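Local coordinates for glutamate receptor 1 (PDB 4IO2), which binds glutamate in this ligand-binding domain and, as a member of the ionotropic glutamate receptor family, probably gates an ion channel in response, at residues R108-K113 with L195-E200; I133-G138 with V176-I181; T21-V26 with N33-T38; S101-S106 with S205-V210. One frame throughout, in Å; residues are numbered along the deposited sequence. Where two conformers were deposited one is given.

Interaction 1: R108-K113 with L195-E200; sequences RILMRK and LTLVGE
Residues 108-112 and 195-198 form an antiparallel strand pair, 195-198 lying on the outer side of 103-112, in the second lobe of the glutamate-binding clamshell. Met111 and Thr196 bond reciprocally through their backbones, and Thr196 N reaches Met111 O at 2.8 Å, nearly along the C=O axis. The tight packing is apolar. Leu110 puts CD1 3.8 Å from Leu197 CD2, on the face that helices 162-170 and 181-190 cover. On the other face Met111 has CG in the crowded position between backbone N and carbonyl carbon, and the extended chain beyond it brings SD across Val198, 3.6 Å from CG1, with Ile117 packing on both residues. Toward Lys113 the pair loosens: the exposed lysine lays CG across Thr196 CB, 3.9 Å away, and its ammonium makes a weak bond to Cys193 O. The opposite end is polar. Arg108, bent at chi2 and chi3, sets one guanidinium face over Leu197 CB, while NH2 makes a weak, bent bond (2.8 Å, 123°) to Gly199 O. Beside it one water is gripped by four bonds: it accepts from Arg108 NE and Ile109 N, and donates to Glu200 O and, at 2.6 Å, to Val198 O.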
loop_
_atom_site.group_PDB
_atom_site.type_symbol
_atom_site.label_atom_id
_atom_site.label_comp_id
_atom_site.label_asym_id
_atom_site.label_seq_id
_atom_site.Cartn_x
_atom_site.Cartn_y
_atom_site.Cartn_z
ATOM N N ARG A 108 -14.293 7.077 3.729
ATOM C CA ARG A 108 -15.690 6.772 3.954
ATOM C C ARG A 108 -16.520 8.015 3.972
ATOM O O ARG A 108 -16.021 9.105 4.144
ATOM C CB ARG A 108 -15.894 5.959 5.229
ATOM C CG ARG A 108 -15.238 4.552 5.061
ATOM C CD ARG A 108 -15.871 3.433 5.750
ATOM N NE ARG A 108 -17.262 3.265 5.388
ATOM C CZ ARG A 108 -18.082 2.587 6.159
ATOM N NH1 ARG A 108 -17.606 2.085 7.313
ATOM N NH2 ARG A 108 -19.354 2.467 5.815
ATOM N N ILE A 109 -17.812 7.835 3.713
ATOM C CA ILE A 109 -18.768 8.894 3.870
ATOM C C ILE A 109 -19.188 9.033 5.351
ATOM O O ILE A 109 -19.606 8.056 5.965
ATOM C CB ILE A 109 -19.990 8.627 3.002
ATOM C CG1 ILE A 109 -19.597 8.542 1.514
ATOM C CG2 ILE A 109 -21.041 9.728 3.250
ATOM C CD1 ILE A 109 -20.655 7.951 0.588
ATOM N N LEU A 110 -19.055 10.254 5.884
ATOM C CA LEU A 110 -19.400 10.643 7.281
ATOM C C LEU A 110 -20.723 11.399 7.245
ATOM O O LEU A 110 -20.898 12.292 6.438
ATOM C CB LEU A 110 -18.295 11.556 7.848
ATOM C CG LEU A 110 -18.475 12.053 9.291
ATOM C CD1 LEU A 110 -18.368 10.936 10.265
ATOM C CD2 LEU A 110 -17.421 13.149 9.643
ATOM N N MET A 111 -21.593 11.105 8.213
ATOM C CA MET A 111 -22.923 11.725 8.241
ATOM C C MET A 111 -23.515 11.617 9.638
ATOM O O MET A 111 -22.989 10.888 10.479
ATOM C CB MET A 111 -23.842 10.995 7.264
ATOM C CG MET A 111 -24.189 9.537 7.636
ATOM S SD MET A 111 -25.320 8.791 6.417
ATOM C CE MET A 111 -25.963 7.370 7.298
ATOM N N ARG A 112 -24.612 12.328 9.892
ATOM C CA ARG A 112 -25.379 12.130 11.118
ATOM C C ARG A 112 -26.022 10.766 11.130
ATOM O O ARG A 112 -26.524 10.284 10.088
ATOM C CB ARG A 112 -26.512 13.145 11.203
ATOM C CG ARG A 112 -26.064 14.578 11.385
ATOM C CD ARG A 112 -27.324 15.511 11.402
ATOM N NE ARG A 112 -28.139 15.391 10.174
ATOM C CZ ARG A 112 -27.882 16.001 9.011
ATOM N NH1 ARG A 112 -26.810 16.791 8.890
ATOM N NH2 ARG A 112 -28.672 15.797 7.948
ATOM N N LYS A 113 -26.062 10.158 12.311
ATOM C CA LYS A 113 -26.870 8.946 12.485
ATOM C C LYS A 113 -28.287 9.137 11.966
ATOM O O LYS A 113 -28.872 10.183 12.188
ATOM C CB LYS A 113 -26.877 8.505 13.943
ATOM C CG LYS A 113 -25.661 7.743 14.259
ATOM C CD LYS A 113 -25.752 7.031 15.589
ATOM C CE LYS A 113 -24.525 6.175 15.812
ATOM N NZ LYS A 113 -24.526 5.548 17.174
ATOM N N LEU A 195 -22.500 10.660 15.169
ATOM C CA LEU A 195 -22.089 10.671 13.765
ATOM C C LEU A 195 -21.784 9.225 13.405
ATOM O O LEU A 195 -21.502 8.432 14.293
ATOM C CB LEU A 195 -20.833 11.554 13.547
ATOM C CG LEU A 195 -21.035 13.037 13.816
ATOM C CD1 LEU A 195 -19.778 13.828 13.513
ATOM C CD2 LEU A 195 -22.189 13.643 13.024
ATOM N N THR A 196 -21.801 8.896 12.117
ATOM C CA THR A 196 -21.579 7.528 11.649
ATOM C C THR A 196 -21.026 7.506 10.213
ATOM O O THR A 196 -20.941 8.550 9.555
ATOM C CB THR A 196 -22.875 6.683 11.755
ATOM O OG1 THR A 196 -22.546 5.282 11.677
ATOM C CG2 THR A 196 -23.897 7.072 10.679
ATOM N N LEU A 197 -20.656 6.312 9.747
ATOM C CA LEU A 197 -20.113 6.109 8.414
ATOM C C LEU A 197 -21.089 5.295 7.607
ATOM O O LEU A 197 -21.838 4.493 8.174
ATOM C CB LEU A 197 -18.772 5.359 8.512
ATOM C CG LEU A 197 -17.788 5.944 9.549
ATOM C CD1 LEU A 197 -16.517 5.145 9.602
ATOM C CD2 LEU A 197 -17.481 7.385 9.213
ATOM N N VAL A 198 -21.085 5.476 6.292
ATOM C CA VAL A 198 -21.980 4.738 5.399
ATOM C C VAL A 198 -21.317 4.459 4.053
ATOM O O VAL A 198 -20.461 5.220 3.602
ATOM C CB VAL A 198 -23.340 5.503 5.188
ATOM C CG1 VAL A 198 -23.156 6.758 4.311
ATOM C CG2 VAL A 198 -24.456 4.571 4.624
ATOM N N GLY A 199 -21.734 3.373 3.409
ATOM C CA GLY A 199 -21.300 3.085 2.059
ATOM C C GLY A 199 -20.020 2.272 2.009
ATOM O O GLY A 199 -19.353 2.028 3.012
ATOM N N GLU A 200 -19.652 1.864 0.799
ATOM C CA GLU A 200 -18.385 1.182 0.606
ATOM C C GLU A 200 -17.241 2.161 0.745
ATOM O O GLU A 200 -17.369 3.359 0.521
ATOM C CB GLU A 200 -18.339 0.554 -0.780
ATOM C CG GLU A 200 -19.428 -0.478 -1.036
ATOM C CD GLU A 200 -19.436 -0.930 -2.473
ATOM O OE1 GLU A 200 -18.393 -0.747 -3.148
ATOM O OE2 GLU A 200 -20.483 -1.454 -2.929
HETATM O O HOH W 1 -18.019 4.891 2.704
#

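Interaction 2: I133-G138 with V176-I181; sequences IGIRIG and VSFMDI. With GLU (glutamic acid), chain E.
Arg136 sets CG anti to its own carbonyl carbon, keeps chi2 extended and then bends at chi3 (-73°), which swings the guanidinium across to strand 177-180. Ser177, with OG anti to the backbone N (chi1 -170°), turns its hydroxyl back toward strand 134-136. The two strands run roughly parallel, but their backbones meet at little more than one bond, Gly134 N to Val176 O at 2.9 Å; beyond it side chains take over. Ser177 OG donates to Gly134 O at 2.7 Å from above the carbonyl plane, and it accepts from a water that in turn takes Arg136 N and NE. Arg136 NH2 donates in the guanidinium plane to a lone pair of Phe178 O at 2.9 Å. The same Arg136 NH2 also bonds OE2 of the bound glutamate at 2.8 Å. Asp180 N meets that OE2 almost dead straight (177°), while Asp180 OD2 takes the ligand's amino N at 2.8 Å. Arg136, Met179 and Asp180 line the glutamate pocket on the second-lobe side of the clamshell. A leucine at Arg136 would lose both NH2 bonds and the water's NE partner, and would probably weaken the hold on the ligand's side-chain carboxylate. On the apolar side, Ile135 lays CD1 over one face of the Phe178 ring, 3.9 Å from its centroid. Met165 of helix 162-170 packs on Arg136, Ser177 and Met179, helix 140-148 backs Ile133 and Ile135, strand 157-159 runs beside 134-136, and strand 103-112 flanks 177-180 as its antiparallel neighbour.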
loop_
_atom_site.group_PDB
_atom_site.type_symbol
_atom_site.label_atom_id
_atom_site.label_comp_id
_atom_site.label_asym_id
_atom_site.label_seq_id
_atom_site.Cartn_x
_atom_site.Cartn_y
_atom_site.Cartn_z
ATOM N N ILE A 133 -22.802 18.696 0.318
ATOM C CA ILE A 133 -21.607 17.885 0.516
ATOM C C ILE A 133 -20.435 18.759 1.028
ATOM O O ILE A 133 -19.949 19.595 0.296
ATOM C CB ILE A 133 -21.250 17.185 -0.811
ATOM C CG1 ILE A 133 -22.459 16.397 -1.361
ATOM C CG2 ILE A 133 -20.003 16.289 -0.627
ATOM C CD1 ILE A 133 -22.268 15.968 -2.778
ATOM N N GLY A 134 -20.011 18.599 2.291
ATOM C CA GLY A 134 -18.905 19.386 2.841
ATOM C C GLY A 134 -17.567 18.709 2.557
ATOM O O GLY A 134 -17.445 17.496 2.656
ATOM N N ILE A 135 -16.598 19.501 2.118
ATOM C CA ILE A 135 -15.268 18.996 1.832
ATOM C C ILE A 135 -14.209 19.892 2.476
ATOM O O ILE A 135 -14.201 21.082 2.288
ATOM C CB ILE A 135 -15.023 18.902 0.304
ATOM C CG1 ILE A 135 -15.978 17.898 -0.390
ATOM C CG2 ILE A 135 -13.527 18.566 0.017
ATOM C CD1 ILE A 135 -15.729 16.459 -0.169
ATOM N N ARG A 136 -13.298 19.288 3.240
ATOM C CA ARG A 136 -12.142 19.999 3.787
ATOM C C ARG A 136 -11.128 20.354 2.701
ATOM O O ARG A 136 -10.550 19.497 2.021
ATOM C CB ARG A 136 -11.480 19.182 4.890
ATOM C CG ARG A 136 -12.317 19.067 6.147
ATOM C CD ARG A 136 -11.736 18.026 7.094
ATOM N NE ARG A 136 -11.980 16.675 6.558
ATOM C CZ ARG A 136 -11.249 15.609 6.762
ATOM N NH1 ARG A 136 -10.101 15.711 7.455
ATOM N NH2 ARG A 136 -11.647 14.441 6.295
ATOM N N ILE A 137 -10.944 21.648 2.524
ATOM C CA ILE A 137 -9.999 22.157 1.553
ATOM C C ILE A 137 -8.587 21.598 1.823
ATOM O O ILE A 137 -8.152 21.474 2.962
ATOM C CB ILE A 137 -10.026 23.712 1.621
ATOM C CG1 ILE A 137 -11.388 24.297 1.183
ATOM C CG2 ILE A 137 -8.865 24.292 0.871
ATOM C CD1 ILE A 137 -11.710 24.094 -0.230
ATOM N N GLY A 138 -7.869 21.258 0.765
ATOM C CA GLY A 138 -6.476 20.822 0.888
ATOM C C GLY A 138 -6.312 19.393 1.338
ATOM O O GLY A 138 -5.238 18.981 1.729
ATOM N N VAL A 176 -23.338 15.288 4.338
ATOM C CA VAL A 176 -22.246 14.324 4.281
ATOM C C VAL A 176 -20.928 15.068 4.197
ATOM O O VAL A 176 -20.851 16.215 3.759
ATOM C CB VAL A 176 -22.348 13.366 3.075
ATOM C CG1 VAL A 176 -23.580 12.496 3.139
ATOM C CG2 VAL A 176 -22.323 14.165 1.757
ATOM N N SER A 177 -19.861 14.391 4.618
ATOM C CA SER A 177 -18.500 14.755 4.201
ATOM C C SER A 177 -17.728 13.459 3.955
ATOM O O SER A 177 -18.312 12.362 4.012
ATOM C CB SER A 177 -17.822 15.614 5.268
ATOM O OG SER A 177 -16.586 16.161 4.778
ATOM N N PHE A 178 -16.429 13.579 3.610
ATOM C CA PHE A 178 -15.553 12.427 3.388
ATOM C C PHE A 178 -14.481 12.478 4.464
ATOM O O PHE A 178 -14.049 13.567 4.881
ATOM C CB PHE A 178 -14.796 12.552 2.054
ATOM C CG PHE A 178 -15.647 12.585 0.805
ATOM C CD1 PHE A 178 -16.952 12.142 0.808
ATOM C CD2 PHE A 178 -15.107 13.060 -0.387
ATOM C CE1 PHE A 178 -17.705 12.181 -0.349
ATOM C CE2 PHE A 178 -15.840 13.073 -1.544
ATOM C CZ PHE A 178 -17.149 12.643 -1.517
ATOM N N MET A 179 -14.030 11.317 4.890
ATOM C CA MET A 179 -12.989 11.219 5.919
ATOM C C MET A 179 -12.247 9.910 5.772
ATOM O O MET A 179 -12.826 8.892 5.435
ATOM C CB MET A 179 -13.614 11.360 7.290
ATOM C CG MET A 179 -12.609 11.455 8.393
ATOM S SD MET A 179 -13.463 11.806 9.990
ATOM C CE MET A 179 -12.022 11.966 11.074
ATOM N N ASP A 180 -10.933 9.948 5.940
ATOM C CA ASP A 180 -10.137 8.728 5.953
ATOM C C ASP A 180 -10.711 7.722 6.935
ATOM O O ASP A 180 -11.134 8.075 8.033
ATOM C CB ASP A 180 -8.720 9.011 6.396
ATOM C CG ASP A 180 -7.898 9.807 5.401
ATOM O OD1 ASP A 180 -8.214 9.801 4.172
ATOM O OD2 ASP A 180 -6.893 10.371 5.893
ATOM N N ILE A 181 -10.642 6.448 6.575
ATOM C CA ILE A 181 -11.329 5.428 7.352
ATOM C C ILE A 181 -10.777 5.245 8.759
ATOM O O ILE A 181 -11.556 5.019 9.695
ATOM C CB ILE A 181 -11.330 4.063 6.587
ATOM C CG1 ILE A 181 -12.229 3.039 7.266
ATOM C CG2 ILE A 181 -9.892 3.518 6.370
ATOM C CD1 ILE A 181 -12.415 1.779 6.404
HETATM N N GLU E . -5.109 12.000 4.568
HETATM C CA GLU E . -5.756 13.219 4.073
HETATM C C GLU E . -4.791 14.007 3.191
HETATM O O GLU E . -3.570 13.706 3.203
HETATM C CB GLU E . -6.253 14.122 5.205
HETATM C CG GLU E . -7.239 13.489 6.193
HETATM C CD GLU E . -8.632 13.191 5.639
HETATM O OE1 GLU E . -8.914 13.591 4.511
HETATM O OE2 GLU E . -9.464 12.615 6.389
HETATM O OXT GLU E . -5.251 14.922 2.468
HETATM O O HOH W 2 -13.703 16.525 4.135
#

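Interaction 3: T21-V26 with N33-T38; sequences TIVANV and NTTKLT
Thr21 enters the pair from the protein body, its buried side chain packed on Val41 and Leu42 of helix 40-52. Ile22 then makes a reciprocal pair of backbone bonds with Thr38, and Ile22 N reaches Thr38 O at 2.8 Å. Thr38 holds OG1 in the crowded position between its backbone N and carbonyl carbon (chi1 58°), which sets the hydroxyl 3.5 Å from Ile22 CB. A water links the two residues by donating to Ile22 O and bonding Thr38 OG1 at 2.8 Å. Val23 turns to the other face and splits its methyls: CG2 lies alongside Leu37 CD2 at 3.7 Å, and CG1 reaches Thr35 CG2 at 3.8 Å. This is the inward face of the pair, since Leu37 also rests on Val14, Leu42 and Val58, and Val23 on Leu60. The two strands are the arms of a beta hairpin on the surface of the first lobe, whose connection, residues 27-32, is not modelled. Ala24 sits on the same face as Ile22, and its two bonds with Lys36 are the straightest here: Lys36 N meets Ala24 O at 2.8 Å and 171°. At exposed Asn25, paired with Thr35, the side-chain amide crosses that of Asn33 with the planes close to perpendicular. Val26 has a positive phi (63°), yet its N still reaches Thr34 O at 2.7 Å. The Lys36 chain runs alongside and brings CE 3.2 Å from Val26 O.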
loop_
_atom_site.group_PDB
_atom_site.type_symbol
_atom_site.label_atom_id
_atom_site.label_comp_id
_atom_site.label_asym_id
_atom_site.label_seq_id
_atom_site.Cartn_x
_atom_site.Cartn_y
_atom_site.Cartn_z
ATOM N N THR A 21 -1.643 12.136 15.950
ATOM C CA THR A 21 -0.920 13.182 16.618
ATOM C C THR A 21 -1.926 13.924 17.476
ATOM O O THR A 21 -2.801 14.623 16.978
ATOM C CB THR A 21 -0.187 14.134 15.622
ATOM O OG1 THR A 21 0.823 13.367 14.959
ATOM C CG2 THR A 21 0.448 15.317 16.330
ATOM N N ILE A 22 -1.778 13.725 18.781
ATOM C CA ILE A 22 -2.707 14.228 19.776
ATOM C C ILE A 22 -2.027 15.362 20.521
ATOM O O ILE A 22 -0.947 15.178 21.055
ATOM C CB ILE A 22 -3.048 13.139 20.790
ATOM C CG1 ILE A 22 -3.632 11.904 20.073
ATOM C CG2 ILE A 22 -4.037 13.682 21.825
ATOM C CD1 ILE A 22 -3.626 10.617 20.944
ATOM N N VAL A 23 -2.646 16.536 20.522
ATOM C CA VAL A 23 -2.056 17.754 21.071
ATOM C C VAL A 23 -2.763 18.078 22.388
ATOM O O VAL A 23 -3.991 18.225 22.414
ATOM C CB VAL A 23 -2.208 18.915 20.055
ATOM C CG1 VAL A 23 -1.660 20.244 20.622
ATOM C CG2 VAL A 23 -1.542 18.538 18.732
ATOM N N ALA A 24 -1.996 18.187 23.468
ATOM C CA ALA A 24 -2.513 18.619 24.759
ATOM C C ALA A 24 -1.803 19.870 25.268
ATOM O O ALA A 24 -0.590 19.995 25.141
ATOM C CB ALA A 24 -2.327 17.495 25.780
ATOM N N ASN A 25 -2.557 20.782 25.878
ATOM C CA ASN A 25 -1.981 21.919 26.586
ATOM C C ASN A 25 -1.813 21.607 28.070
ATOM O O ASN A 25 -2.735 21.068 28.706
ATOM C CB ASN A 25 -2.878 23.150 26.471
ATOM C CG ASN A 25 -2.137 24.446 26.795
ATOM O OD1 ASN A 25 -0.988 24.426 27.241
ATOM N ND2 ASN A 25 -2.801 25.585 26.575
ATOM N N VAL A 26 -0.634 21.949 28.588
ATOM C CA VAL A 26 -0.228 21.754 29.986
ATOM C C VAL A 26 -0.187 20.285 30.384
ATOM O O VAL A 26 0.677 19.537 29.917
ATOM C CB VAL A 26 -1.103 22.528 30.970
ATOM C CG1 VAL A 26 -0.529 22.400 32.373
ATOM C CG2 VAL A 26 -1.188 24.000 30.574
ATOM N N ASN A 33 2.747 27.322 30.646
ATOM C CA ASN A 33 2.054 26.671 29.504
ATOM C C ASN A 33 2.947 25.969 28.471
ATOM O O ASN A 33 3.848 26.566 27.876
ATOM C CB ASN A 33 1.203 27.725 28.786
ATOM C CG ASN A 33 0.142 27.114 27.873
ATOM O OD1 ASN A 33 -0.940 26.726 28.336
ATOM N ND2 ASN A 33 0.429 27.057 26.574
ATOM N N THR A 34 2.675 24.691 28.248
ATOM C CA THR A 34 3.450 23.918 27.291
ATOM C C THR A 34 2.568 22.916 26.550
ATOM O O THR A 34 1.461 22.589 26.991
ATOM C CB THR A 34 4.573 23.168 27.986
ATOM O OG1 THR A 34 4.022 22.306 29.002
ATOM C CG2 THR A 34 5.562 24.177 28.603
ATOM N N THR A 35 3.060 22.462 25.409
ATOM C CA THR A 35 2.309 21.578 24.557
ATOM C C THR A 35 2.913 20.205 24.650
ATOM O O THR A 35 4.143 20.053 24.569
ATOM C CB THR A 35 2.396 22.044 23.104
ATOM O OG1 THR A 35 1.838 23.359 23.016
ATOM C CG2 THR A 35 1.651 21.100 22.187
ATOM N N LYS A 36 2.057 19.200 24.790
ATOM C CA LYS A 36 2.528 17.824 24.797
ATOM C C LYS A 36 1.909 17.079 23.643
ATOM O O LYS A 36 0.719 17.238 23.356
ATOM C CB LYS A 36 2.151 17.102 26.086
ATOM C CG LYS A 36 2.915 17.519 27.319
ATOM C CD LYS A 36 2.336 16.788 28.513
ATOM C CE LYS A 36 2.910 17.301 29.779
ATOM N NZ LYS A 36 4.346 17.142 29.694
ATOM N N LEU A 37 2.729 16.289 22.973
ATOM C CA LEU A 37 2.297 15.478 21.838
ATOM C C LEU A 37 2.426 13.996 22.145
ATOM O O LEU A 37 3.435 13.552 22.692
ATOM C CB LEU A 37 3.176 15.734 20.624
ATOM C CG LEU A 37 3.323 17.176 20.166
ATOM C CD1 LEU A 37 4.230 17.214 18.943
ATOM C CD2 LEU A 37 1.940 17.779 19.894
ATOM N N THR A 38 1.387 13.251 21.808
ATOM C CA THR A 38 1.353 11.801 21.933
ATOM C C THR A 38 0.655 11.232 20.686
ATOM O O THR A 38 0.059 11.982 19.905
ATOM C CB THR A 38 0.595 11.331 23.192
ATOM O OG1 THR A 38 -0.752 11.850 23.171
ATOM C CG2 THR A 38 1.306 11.812 24.479
HETATM O O HOH W 3 -1.088 14.487 24.017
#

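Interaction 4: S101-S106 with S205-V210; sequences SISDNS and STFGIV
Ser205 N donates to Asn105 O at 2.8 Å, coming in above the carbonyl plane, and Asn105 N returns a bent bond to Ser205 O. The Ser205 hydroxyl, in the crowded position between N and carbonyl carbon (chi1 53°), accepts Asn105 ND2 at 3.2 Å and also bonds Asp203 O. Thr206, opposite Asp104 in a non-hydrogen-bonded pair whose side chains diverge, has CB 3.7 Å from Ser101 OG, and its OG1 bonds Arg229 of the second subunit. Phe207 is the centre of the contact. Its N makes a nearly straight bond (171°) to Ser103 O at 3.0 Å, and its O accepts Ile102 N at 2.9 Å. The ring, part of the glutamate pocket, carries Asn105 over one face: CB stands above the rim, the amide plane is tilted about 30° from the ring, and OD1 comes 3.3 Å from CZ. Asn105 also passes ND2 to Asp180 OD1, so it acts as a second-shell residue behind a glutamate-binding aspartate. An alanine at Asn105 would keep CB over the ring but lose both ND2 bonds, and would probably leave the Asp180 carboxylate less firmly positioned. After Gly208, bonded through its backbone to Ile86, Ile209 CG1 lies 4.1 Å from Ile102 CG2, the two side chains crossing at about a right angle. Helix 218-230 covers this end, Ile225 touching both isoleucines, strand 81-82 lies against Ile209 and Val210, and strands 103-112 and 200-211 run on antiparallel between the lobes of the clamshell.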
loop_
_atom_site.group_PDB
_atom_site.type_symbol
_atom_site.label_atom_id
_atom_site.label_comp_id
_atom_site.label_asym_id
_atom_site.label_seq_id
_atom_site.Cartn_x
_atom_site.Cartn_y
_atom_site.Cartn_z
ATOM N N SER A 101 4.968 3.030 1.996
ATOM C CA SER A 101 3.771 3.281 2.779
ATOM C C SER A 101 3.905 2.830 4.230
ATOM O O SER A 101 4.462 1.738 4.501
ATOM C CB SER A 101 2.607 2.521 2.135
ATOM O OG SER A 101 1.490 2.336 3.014
ATOM N N ILE A 102 3.383 3.655 5.145
ATOM C CA ILE A 102 3.232 3.290 6.547
ATOM C C ILE A 102 1.872 2.664 6.868
ATOM O O ILE A 102 1.733 2.023 7.917
ATOM C CB ILE A 102 3.527 4.475 7.501
ATOM C CG1 ILE A 102 2.554 5.638 7.291
ATOM C CG2 ILE A 102 5.016 4.938 7.303
ATOM C CD1 ILE A 102 2.764 6.732 8.389
ATOM N N SER A 103 0.893 2.841 5.978
ATOM C CA SER A 103 -0.455 2.324 6.192
ATOM C C SER A 103 -1.227 2.349 4.895
ATOM O O SER A 103 -1.024 3.267 4.093
ATOM C CB SER A 103 -1.201 3.195 7.227
ATOM O OG SER A 103 -2.521 2.695 7.506
ATOM N N ASP A 104 -2.100 1.381 4.696
ATOM C CA ASP A 104 -3.127 1.516 3.698
ATOM C C ASP A 104 -4.168 2.527 4.176
ATOM O O ASP A 104 -4.189 2.965 5.326
ATOM C CB ASP A 104 -3.765 0.149 3.387
ATOM C CG ASP A 104 -4.452 -0.506 4.591
ATOM O OD1 ASP A 104 -4.810 0.188 5.561
ATOM O OD2 ASP A 104 -4.637 -1.754 4.563
ATOM N N ASN A 105 -4.985 2.974 3.250
ATOM C CA ASN A 105 -6.009 3.966 3.528
ATOM C C ASN A 105 -7.098 3.848 2.511
ATOM O O ASN A 105 -6.911 3.296 1.418
ATOM C CB ASN A 105 -5.415 5.399 3.492
ATOM C CG ASN A 105 -6.421 6.461 3.903
ATOM O OD1 ASN A 105 -6.994 6.397 4.980
ATOM N ND2 ASN A 105 -6.639 7.447 3.033
ATOM N N SER A 106 -8.238 4.407 2.887
ATOM C CA SER A 106 -9.372 4.605 1.987
ATOM C C SER A 106 -10.269 5.619 2.710
ATOM O O SER A 106 -10.006 5.996 3.868
ATOM C CB SER A 106 -10.115 3.310 1.719
ATOM O OG SER A 106 -10.562 2.774 2.952
ATOM N N SER A 205 -5.877 4.003 -1.129
ATOM C CA SER A 205 -4.690 4.807 -1.182
ATOM C C SER A 205 -3.719 4.376 -0.075
ATOM O O SER A 205 -3.913 3.364 0.573
ATOM C CB SER A 205 -5.138 6.285 -1.057
ATOM O OG SER A 205 -5.961 6.477 0.105
ATOM N N THR A 206 -2.685 5.171 0.136
ATOM C CA THR A 206 -1.687 4.901 1.155
ATOM C C THR A 206 -1.289 6.171 1.872
ATOM O O THR A 206 -1.444 7.257 1.307
ATOM C CB THR A 206 -0.412 4.284 0.527
ATOM O OG1 THR A 206 0.093 5.168 -0.498
ATOM C CG2 THR A 206 -0.677 2.901 -0.110
ATOM N N PHE A 207 -0.746 6.036 3.057
ATOM C CA PHE A 207 -0.079 7.111 3.770
ATOM C C PHE A 207 1.418 6.874 3.639
ATOM O O PHE A 207 1.889 5.729 3.758
ATOM C CB PHE A 207 -0.400 7.121 5.245
ATOM C CG PHE A 207 -1.849 7.423 5.591
ATOM C CD1 PHE A 207 -2.655 8.219 4.800
ATOM C CD2 PHE A 207 -2.389 6.939 6.771
ATOM C CE1 PHE A 207 -3.970 8.488 5.163
ATOM C CE2 PHE A 207 -3.702 7.221 7.148
ATOM C CZ PHE A 207 -4.489 7.996 6.349
ATOM N N GLY A 208 2.181 7.940 3.398
ATOM C CA GLY A 208 3.631 7.860 3.298
ATOM C C GLY A 208 4.247 9.000 4.048
ATOM O O GLY A 208 3.625 10.049 4.243
ATOM N N ILE A 209 5.509 8.810 4.423
ATOM C CA ILE A 209 6.301 9.902 4.987
ATOM C C ILE A 209 6.741 10.814 3.834
ATOM O O ILE A 209 7.256 10.344 2.841
ATOM C CB ILE A 209 7.499 9.355 5.794
ATOM C CG1 ILE A 209 6.944 8.597 7.004
ATOM C CG2 ILE A 209 8.404 10.510 6.227
ATOM C CD1 ILE A 209 8.027 7.976 7.878
ATOM N N VAL A 210 6.512 12.109 3.974
ATOM C CA VAL A 210 6.884 13.073 2.958
ATOM C C VAL A 210 8.352 13.384 3.098
ATOM O O VAL A 210 8.821 13.671 4.192
ATOM C CB VAL A 210 6.073 14.382 3.111
ATOM C CG1 VAL A 210 6.396 15.317 1.966
ATOM C CG2 VAL A 210 4.586 14.128 3.177
#

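How the interactions relate
From the N terminus, interaction 3 comes first and closes a short hairpin loop that is finished before any other contact opens. The remaining three nest without crossing. Interaction 4 opens at 101-106 and closes at 205-210; inside that loop, interaction 1 joins 108-113 to 195-200; innermost, interaction 2 joins 133-138 to 176-181. Strand 103-112 is the common thread: its beginning serves interaction 4, its end interaction 1, and along its other edge, overlapping both, it borders strand 177-180 of interaction 2. Interaction 4 thus lies where the lobes meet, interactions 1 and 2 build the second lobe, and interaction 3 stands apart on the first, touching none of the others, its centre 25 Å or more from theirs.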